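Side-chain contacts in ATP-dependent DNA ligase (Mycobacterium tuberculosis, PDB 6NHX), which seals breaks in double-stranded DNA with ATP and works with Ku in the non-homologous end joining of double-strand breaks: residues Arg54-Thr57 with Ala58-Pro61; Pro90-Ser93 with Gln94-Arg98. The protein carries 1 engineered substitution. One frame throughout, in Å; residues are numbered along the deposited sequence.

Interaction 1. Residues Arg54-Thr57 with Ala58-Pro61; sequences RDVT and AEYP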
# COMPACT_ATOMS: atom_id res chain seq x y z
N ARG A 54 3.41 2.01 16.26
CA ARG A 54 2.32 1.70 17.17
C ARG A 54 2.18 0.19 17.34
O ARG A 54 2.41 -0.59 16.41
CB ARG A 54 1.01 2.30 16.65
CG ARG A 54 -0.07 2.47 17.70
N ASP A 55 1.80 -0.21 18.55
CA ASP A 55 1.47 -1.59 18.85
C ASP A 55 0.09 -1.87 18.25
O ASP A 55 -0.92 -1.34 18.72
CB ASP A 55 1.46 -1.78 20.36
CG ASP A 55 1.22 -3.22 20.78
OD1 ASP A 55 0.63 -4.00 20.00
OD2 ASP A 55 1.63 -3.58 21.90
N VAL A 56 0.05 -2.70 17.21
CA VAL A 56 -1.19 -2.98 16.50
C VAL A 56 -1.59 -4.46 16.59
O VAL A 56 -2.37 -4.94 15.78
CB VAL A 56 -1.15 -2.47 15.04
CG1 VAL A 56 -1.02 -0.95 15.03
CG2 VAL A 56 -0.00 -3.12 14.25
N THR A 57 -1.07 -5.17 17.59
CA THR A 57 -1.36 -6.59 17.73
C THR A 57 -2.86 -6.86 17.78
O THR A 57 -3.35 -7.81 17.17
CB THR A 57 -0.69 -7.15 18.99
OG1 THR A 57 0.71 -6.88 18.94
CG2 THR A 57 -0.91 -8.66 19.09
N ALA A 58 -3.61 -6.03 18.52
CA ALA A 58 -5.04 -6.27 18.67
C ALA A 58 -5.82 -5.98 17.39
O ALA A 58 -6.95 -6.45 17.26
CB ALA A 58 -5.60 -5.46 19.84
N GLU A 59 -5.24 -5.24 16.45
CA GLU A 59 -5.95 -4.92 15.22
C GLU A 59 -5.95 -6.07 14.21
O GLU A 59 -6.69 -6.00 13.23
CB GLU A 59 -5.37 -3.66 14.57
CG GLU A 59 -5.47 -2.41 15.43
CD GLU A 59 -4.88 -1.18 14.76
OE1 GLU A 59 -4.21 -1.34 13.71
OE2 GLU A 59 -5.08 -0.06 15.27
N TYR A 60 -5.16 -7.12 14.43
CA TYR A 60 -5.03 -8.22 13.47
C TYR A 60 -5.16 -9.56 14.17
O TYR A 60 -4.17 -10.29 14.31
CB TYR A 60 -3.71 -8.14 12.71
CG TYR A 60 -3.49 -6.86 11.95
CD1 TYR A 60 -3.84 -6.78 10.61
CD2 TYR A 60 -2.93 -5.75 12.55
CE1 TYR A 60 -3.64 -5.62 9.89
CE2 TYR A 60 -2.72 -4.58 11.84
CZ TYR A 60 -3.08 -4.52 10.51
OH TYR A 60 -2.88 -3.37 9.78
N PRO A 61 -6.37 -9.93 14.60
CA PRO A 61 -6.57 -11.28 15.15
C PRO A 61 -6.38 -12.38 14.12
O PRO A 61 -6.09 -13.52 14.50
CB PRO A 61 -8.02 -11.24 15.66
CG PRO A 61 -8.67 -10.22 14.79
CD PRO A 61 -7.63 -9.16 14.57
O HOH W 1 -2.87 -3.82 19.88
O HOH W 2 -2.41 -10.18 16.36
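Val56 overlaps the carboxylate end of Glu59, in the short 3-10 turn that follows it, and the ring of Tyr60 just beyond that turn. Its CG1 branch, anti to the carbonyl carbon (chi1 -63°), meets Glu59 OE1 at 3.5 Å, while CG2 lies alongside the aromatic ring, 3.9 Å from Tyr60 CE2. Val56 O closes the turn by accepting from Glu59 N at 3.0 Å; the donor stands above the carbonyl plane, and the N-H...O angle is a bent 143°. Val56 O also sits at the edge of the Tyr60 ring, in its plane, 3.4 Å from Tyr60 CD2. Ahead of the turn, Asp55 forms an Asx turn: its OD1 accepts both Thr57 N and Thr57 OG1, and this double grip limits rotation of the carboxylate. Thr57 OG1 has a further partner in Leu48 N of strand 45-50, which joins the turn to the edge of the antiparallel sheet. Val56 and Tyr60 face that sheet, both touching Leu37 and Leu48, so the apolar side of the turn is buried against it. A water bridges the far end, 2.7 Å from Thr57 O and 2.7 Å from Tyr60 O, donating to both.

Interaction 2. Residues Pro90-Ser93 with Gln94-Arg98; sequences PSFS and QMQNR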
# COMPACT_ATOMS: atom_id res chain seq x y z
N PRO A 90 -2.99 -8.37 -3.96
CA PRO A 90 -3.24 -7.46 -2.83
C PRO A 90 -3.92 -6.18 -3.28
O PRO A 90 -3.57 -5.59 -4.30
CB PRO A 90 -1.83 -7.19 -2.29
CG PRO A 90 -1.08 -8.46 -2.61
CD PRO A 90 -1.61 -8.88 -3.97
N SER A 91 -4.94 -5.78 -2.52
CA SER A 91 -5.72 -4.58 -2.82
C SER A 91 -5.69 -3.65 -1.62
O SER A 91 -6.12 -4.02 -0.53
CB SER A 91 -7.18 -4.95 -3.11
OG SER A 91 -8.01 -3.79 -3.08
N PHE A 92 -5.20 -2.43 -1.83
CA PHE A 92 -5.17 -1.48 -0.73
C PHE A 92 -6.58 -1.11 -0.29
O PHE A 92 -6.85 -1.04 0.91
CB PHE A 92 -4.38 -0.24 -1.15
CG PHE A 92 -4.22 0.76 -0.06
CD1 PHE A 92 -4.68 2.05 -0.23
CD2 PHE A 92 -3.61 0.40 1.13
CE1 PHE A 92 -4.52 2.99 0.78
CE2 PHE A 92 -3.46 1.33 2.14
CZ PHE A 92 -3.92 2.62 1.97
N SER A 93 -7.48 -0.86 -1.25
CA SER A 93 -8.83 -0.45 -0.88
C SER A 93 -9.56 -1.57 -0.16
O SER A 93 -10.34 -1.30 0.77
CB SER A 93 -9.62 0.05 -2.10
OG SER A 93 -9.83 -0.98 -3.06
N GLN A 94 -9.33 -2.83 -0.54
CA GLN A 94 -9.98 -3.91 0.19
C GLN A 94 -9.41 -4.07 1.60
O GLN A 94 -10.15 -4.41 2.53
CB GLN A 94 -9.95 -5.22 -0.59
CG GLN A 94 -10.74 -5.10 -1.88
CD GLN A 94 -11.05 -6.43 -2.53
OE1 GLN A 94 -11.21 -7.44 -1.86
NE2 GLN A 94 -11.15 -6.42 -3.86
N MET A 95 -8.11 -3.81 1.77
CA MET A 95 -7.55 -3.76 3.11
C MET A 95 -8.16 -2.62 3.92
O MET A 95 -8.61 -2.82 5.05
CB MET A 95 -6.03 -3.63 3.03
CG MET A 95 -5.39 -3.29 4.36
SD MET A 95 -5.64 -4.55 5.61
CE MET A 95 -4.63 -5.87 5.00
N GLN A 96 -8.20 -1.42 3.34
CA GLN A 96 -8.73 -0.26 4.05
C GLN A 96 -10.19 -0.44 4.42
O GLN A 96 -10.64 0.12 5.43
CB GLN A 96 -8.58 0.96 3.14
CG GLN A 96 -7.83 2.09 3.75
CD GLN A 96 -7.75 3.29 2.83
OE1 GLN A 96 -8.41 3.35 1.79
NE2 GLN A 96 -6.91 4.23 3.20
N ASN A 97 -10.95 -1.19 3.63
CA ASN A 97 -12.37 -1.38 3.87
C ASN A 97 -12.69 -2.77 4.40
O ASN A 97 -13.83 -3.23 4.27
CB ASN A 97 -13.17 -1.08 2.60
CG ASN A 97 -13.11 0.39 2.21
OD1 ASN A 97 -13.92 1.19 2.68
ND2 ASN A 97 -12.17 0.75 1.36
N ARG A 98 -11.72 -3.44 5.00
CA ARG A 98 -11.95 -4.81 5.43
C ARG A 98 -12.95 -4.86 6.57
O ARG A 98 -13.08 -3.92 7.36
CB ARG A 98 -10.64 -5.48 5.85
CG ARG A 98 -10.02 -4.95 7.12
CD ARG A 98 -8.70 -5.66 7.33
NE ARG A 98 -7.88 -5.06 8.39
CZ ARG A 98 -7.73 -5.59 9.60
NH1 ARG A 98 -8.35 -6.72 9.91
NH2 ARG A 98 -6.96 -4.99 10.49
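Ser91 turns its hydroxyl onto the first turn of helix 92-96, where OG accepts from Gln94 N at 3.0 Å with an N-H...O angle of 161°. This is an N-cap. With OG anti to the residue's own nitrogen (chi1 166°), the oxygen also lies against the Gln94 side chain, 3.3 Å from its CG. Gln94 runs on extended beyond CG and touches Asp85. From the cap onward, backbone N-H groups bond to the carbonyl four residues earlier: Met95 N to Ser91 O, Gln96 N to Phe92 O at 2.8 Å, and Asn97 N to Ser93 O, the last more bent.

One turn apart on another side of the helix, Phe92 and Gln96 cross at a slant, the ring and amide planes 43° apart. Gln96 NE2 approaches CE1 and CZ of the Phe92 ring equally, at 3.6 Å, while its hydrogen bond goes to Leu295 O, at the end of strand 291-295. Met95 takes a third direction: its chain is bent at chi2 and chi3 and packs on Tyr35 and Ala81 of the antiparallel sheet and on Val83 just past strand 74-82.

The Phe92 side chain is also about 4 Å from that of Asp33, a probable manganese ligand, and about 7 Å from the bound ATP, so this short helix borders the active site. The chemistry implies a division of labour: Ser91 satisfies an N-H of the first turn, whereas the Gln96 amide combines van der Waals contact with the ring and a polar tie to the C-terminal OB region.

Overall arrangement
Both contacts lie within the ATP dependent DNA ligase domain and follow each other in series, neither nested nor crossed. Running from the N terminus, the chain leaves strand 45-50 and closes interaction 1 as a tight turn in the loop before strand 74-82. After that strand, interaction 2 opens just ahead of helix 92-96 and ends just past it, ahead of strand 105-114. Their centres are about 17 Å apart, yet they touch: Arg98 NH2 reaches back to Glu59 O at 2.9 Å, a probable hydrogen bond, and packs on Tyr60 CE1 at 3.4 Å. Arg98, two residues past the helix, thus joins two excursions from the same antiparallel sheet.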